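Local structure of tRNA (Adenine(22)-N(1))-methyltransferase (Mycoplasma capricolum subsp. capricolum, 6QE6) at residues Tyr205-Ile210 and Lys236-Ile241. The protein probably methylates N1 of adenine 22 in tRNA, a transfer that leaves S-adenosyl-L-homocysteine as the cofactor product. Residues are numbered along the deposited sequence; the frame is centred on the assembly and turned at random.
Sequences YLENEI and KIRKYI
Leu206 and Ile210, one turn apart on helix 200-217, receive Ile237 between them from helix 225-244, the nearly antiparallel partner in the C-terminal helical hairpin. The short segments 205-210 and 236-241 run at 157° to each other, their axes 9.9 Å apart at closest approach. Ile237 makes the wedge with its CG2 branch, which lies 3.8 Å from Leu206 CB and equally close to Ile210 CG1; Ile210 and Ile237 overlap side by side, their chains pointing opposite ways. CG1 of Ile237, beside the backbone N (chi1 -61°), runs out extended and brings CD1 only loosely up to Glu209 CB. Ile241 continues the apolar seam one turn on, its CD1 3.8 Å from Leu206 CB and also against the CG methylene of Glu207. On the buried flank, Leu206 CD1 approaches the Tyr240 ring obliquely, 3.8 Å from CD2, while the tyrosine hydroxyl donates a hydrogen bond to the Gly191 carbonyl and its ring meets Phe190 of helix 185-190.

The opposite flank is more open and polar. Arg238 folds twice along its chain, turns its guanidinium back toward helix 200-217 and grips a single oxygen end-on: NH1 and NH2 donate to Glu207 OE1 at 3.1 and 3.2 Å. That oxygen lies practically in the guanidinium plane; NH2 comes at OE1 almost head-on to the C-O bond, NH1 from 51° out of the carboxylate plane. Ile210 CD1 covers one face of the guanidinium, 3.4 Å from NH2. The contact is structural packing that joins the hairpin's two long helices, away from the S-adenosyl-homocysteine pocket. At its forked salt bridge, the methyl of Ile210 may reduce solvent screening, so the ion pair could be somewhat stronger than a fully exposed one.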
ATOM      1  N   TYR A 205     -10.887  -0.636  15.323  1.00 30.23           N
ATOM      2  CA  TYR A 205     -10.580  -1.853  14.581  1.00 30.80           C
ATOM      3  C   TYR A 205      -9.765  -2.838  15.424  1.00 33.46           C
ATOM      4  O   TYR A 205     -10.003  -4.053  15.377  1.00 30.58           O
ATOM      5  CB  TYR A 205      -9.834  -1.484  13.299  1.00 29.91           C
ATOM      6  CG  TYR A 205      -9.367  -2.676  12.502  1.00 34.71           C
ATOM      7  CD1 TYR A 205     -10.193  -3.253  11.535  1.00 35.22           C
ATOM      8  CD2 TYR A 205      -8.111  -3.226  12.711  1.00 28.66           C
ATOM      9  CE1 TYR A 205      -9.781  -4.341  10.803  1.00 30.71           C
ATOM     10  CE2 TYR A 205      -7.691  -4.318  11.989  1.00 33.80           C
ATOM     11  CZ  TYR A 205      -8.528  -4.867  11.032  1.00 36.66           C
ATOM     12  OH  TYR A 205      -8.112  -5.959  10.304  1.00 41.85           O
ATOM     13  N   LEU A 206      -8.794  -2.331  16.200  1.00 32.96           N
ATOM     14  CA  LEU A 206      -7.907  -3.213  16.959  1.00 33.13           C
ATOM     15  C   LEU A 206      -8.630  -3.832  18.150  1.00 35.46           C
ATOM     16  O   LEU A 206      -8.375  -4.990  18.499  1.00 34.07           O
ATOM     17  CB  LEU A 206      -6.664  -2.448  17.425  1.00 30.74           C
ATOM     18  CG  LEU A 206      -5.681  -2.082  16.329  1.00 31.81           C
ATOM     19  CD1 LEU A 206      -4.548  -1.230  16.877  1.00 29.76           C
ATOM     20  CD2 LEU A 206      -5.158  -3.366  15.696  1.00 33.30           C
ATOM     21  N   GLU A 207      -9.519  -3.074  18.801  1.00 34.46           N
ATOM     22  CA  GLU A 207     -10.353  -3.673  19.833  1.00 34.42           C
ATOM     23  C   GLU A 207     -11.250  -4.753  19.238  1.00 30.53           C
ATOM     24  O   GLU A 207     -11.443  -5.809  19.848  1.00 29.14           O
ATOM     25  CB  GLU A 207     -11.170  -2.592  20.556  1.00 33.05           C
ATOM     26  CG  GLU A 207     -10.335  -1.374  20.916  1.00 37.81           C
ATOM     27  CD  GLU A 207     -10.303  -1.021  22.408  1.00 53.98           C
ATOM     28  OE1 GLU A 207     -10.079  -1.928  23.250  1.00 62.45           O
ATOM     29  OE2 GLU A 207     -10.457   0.184  22.737  1.00 56.07           O
ATOM     30  N   ASN A 208     -11.756  -4.541  18.015  1.00 33.73           N
ATOM     31  CA  ASN A 208     -12.557  -5.596  17.399  1.00 34.59           C
ATOM     32  C   ASN A 208     -11.709  -6.822  17.069  1.00 40.16           C
ATOM     33  O   ASN A 208     -12.210  -7.956  17.132  1.00 36.35           O
ATOM     34  CB  ASN A 208     -13.274  -5.093  16.143  1.00 38.84           C
ATOM     35  CG  ASN A 208     -14.331  -6.099  15.632  1.00 45.81           C
ATOM     36  OD1 ASN A 208     -15.265  -6.467  16.360  1.00 46.51           O
ATOM     37  ND2 ASN A 208     -14.170  -6.559  14.388  1.00 44.90           N
ATOM     38  N   GLU A 209     -10.424  -6.612  16.739  1.00 33.23           N
ATOM     39  CA  GLU A 209      -9.508  -7.731  16.559  1.00 35.13           C
ATOM     40  C   GLU A 209      -9.340  -8.527  17.855  1.00 32.86           C
ATOM     41  O   GLU A 209      -9.293  -9.765  17.832  1.00 32.22           O
ATOM     42  CB  GLU A 209      -8.159  -7.213  16.046  1.00 38.58           C
ATOM     43  CG  GLU A 209      -7.484  -8.117  15.030  1.00 43.38           C
ATOM     44  CD  GLU A 209      -8.403  -8.488  13.867  1.00 53.85           C
ATOM     45  OE1 GLU A 209      -8.724  -7.597  13.042  1.00 47.23           O
ATOM     46  OE2 GLU A 209      -8.811  -9.673  13.778  1.00 60.39           O
ATOM     47  N   ILE A 210      -9.264  -7.843  18.999  1.00 32.00           N
ATOM     48  CA  ILE A 210      -9.170  -8.557  20.273  1.00 32.36           C
ATOM     49  C   ILE A 210     -10.420  -9.400  20.509  1.00 33.42           C
ATOM     50  O   ILE A 210     -10.329 -10.547  20.963  1.00 34.82           O
ATOM     51  CB  ILE A 210      -8.923  -7.573  21.433  1.00 32.27           C
ATOM     52  CG1 ILE A 210      -7.512  -7.001  21.371  1.00 30.71           C
ATOM     53  CG2 ILE A 210      -9.110  -8.264  22.782  1.00 29.10           C
ATOM     54  CD1 ILE A 210      -7.187  -6.069  22.528  1.00 28.62           C
ATOM     55  N   LYS A 236      -0.180  -8.081  22.689  1.00 32.93           N
ATOM     56  CA  LYS A 236       0.562  -7.119  21.883  1.00 34.92           C
ATOM     57  C   LYS A 236      -0.350  -5.988  21.436  1.00 35.43           C
ATOM     58  O   LYS A 236       0.015  -4.810  21.554  1.00 33.91           O
ATOM     59  CB  LYS A 236       1.227  -7.823  20.699  1.00 31.77           C
ATOM     60  CG  LYS A 236       2.695  -8.149  20.976  1.00 40.86           C
ATOM     61  CD  LYS A 236       3.199  -9.419  20.282  1.00 42.90           C
ATOM     62  CE  LYS A 236       2.957  -9.401  18.790  1.00 46.59           C
ATOM     63  NZ  LYS A 236       3.707 -10.492  18.088  1.00 52.14           N
ATOM     64  N   ILE A 237      -1.569  -6.326  20.987  1.00 28.69           N
ATOM     65  CA  ILE A 237      -2.524  -5.312  20.541  1.00 29.85           C
ATOM     66  C   ILE A 237      -2.865  -4.372  21.686  1.00 33.70           C
ATOM     67  O   ILE A 237      -2.899  -3.143  21.524  1.00 31.44           O
ATOM     68  CB  ILE A 237      -3.802  -5.969  19.978  1.00 31.26           C
ATOM     69  CG1 ILE A 237      -3.501  -6.853  18.767  1.00 33.88           C
ATOM     70  CG2 ILE A 237      -4.825  -4.910  19.614  1.00 26.87           C
ATOM     71  CD1 ILE A 237      -4.735  -7.516  18.193  1.00 35.19           C
ATOM     72  N   ARG A 238      -3.158  -4.944  22.854  1.00 32.58           N
ATOM     73  CA  ARG A 238      -3.541  -4.136  24.001  1.00 32.45           C
ATOM     74  C   ARG A 238      -2.417  -3.190  24.395  1.00 35.21           C
ATOM     75  O   ARG A 238      -2.663  -2.035  24.755  1.00 36.40           O
ATOM     76  CB  ARG A 238      -3.919  -5.047  25.171  1.00 38.53           C
ATOM     77  CG  ARG A 238      -4.129  -4.298  26.470  1.00 41.33           C
ATOM     78  CD  ARG A 238      -5.257  -3.314  26.311  1.00 44.00           C
ATOM     79  NE  ARG A 238      -6.488  -4.013  25.953  1.00 47.39           N
ATOM     80  CZ  ARG A 238      -7.489  -3.459  25.272  1.00 48.18           C
ATOM     81  NH1 ARG A 238      -7.402  -2.195  24.856  1.00 42.64           N
ATOM     82  NH2 ARG A 238      -8.576  -4.174  24.998  1.00 42.72           N
ATOM     83  N   LYS A 239      -1.172  -3.663  24.342  1.00 34.53           N
ATOM     84  CA  LYS A 239      -0.053  -2.765  24.590  1.00 40.59           C
ATOM     85  C   LYS A 239      -0.039  -1.638  23.569  1.00 35.47           C
ATOM     86  O   LYS A 239       0.018  -0.455  23.933  1.00 37.54           O
ATOM     87  CB  LYS A 239       1.272  -3.542  24.587  1.00 38.83           C
ATOM     88  CG  LYS A 239       1.450  -4.409  25.827  1.00 44.68           C
ATOM     89  CD  LYS A 239       2.827  -5.057  25.929  1.00 52.53           C
ATOM     90  CE  LYS A 239       2.748  -6.442  26.596  1.00 55.39           C
ATOM     91  NZ  LYS A 239       3.959  -7.291  26.362  1.00 60.11           N
ATOM     92  N   TYR A 240      -0.129  -1.985  22.279  1.00 35.72           N
ATOM     93  CA  TYR A 240      -0.062  -0.954  21.249  1.00 38.07           C
ATOM     94  C   TYR A 240      -1.229   0.017  21.372  1.00 36.45           C
ATOM     95  O   TYR A 240      -1.043   1.235  21.261  1.00 33.81           O
ATOM     96  CB  TYR A 240      -0.020  -1.576  19.852  1.00 33.84           C
ATOM     97  CG  TYR A 240       0.056  -0.544  18.746  1.00 30.46           C
ATOM     98  CD1 TYR A 240       1.279  -0.041  18.317  1.00 34.76           C
ATOM     99  CD2 TYR A 240      -1.107  -0.054  18.137  1.00 36.08           C
ATOM    100  CE1 TYR A 240       1.356   0.914  17.291  1.00 34.33           C
ATOM    101  CE2 TYR A 240      -1.051   0.906  17.110  1.00 34.59           C
ATOM    102  CZ  TYR A 240       0.187   1.383  16.694  1.00 35.46           C
ATOM    103  OH  TYR A 240       0.249   2.323  15.695  1.00 31.74           O
ATOM    104  N   ILE A 241      -2.440  -0.498  21.612  1.00 32.00           N
ATOM    105  CA  ILE A 241      -3.568   0.392  21.862  1.00 31.95           C
ATOM    106  C   ILE A 241      -3.221   1.377  22.969  1.00 37.74           C
ATOM    107  O   ILE A 241      -3.446   2.586  22.843  1.00 37.52           O
ATOM    108  CB  ILE A 241      -4.838  -0.409  22.205  1.00 35.93           C
ATOM    109  CG1 ILE A 241      -5.334  -1.195  20.991  1.00 33.39           C
ATOM    110  CG2 ILE A 241      -5.947   0.541  22.657  1.00 36.70           C
ATOM    111  CD1 ILE A 241      -6.635  -1.938  21.231  1.00 32.24           C
TER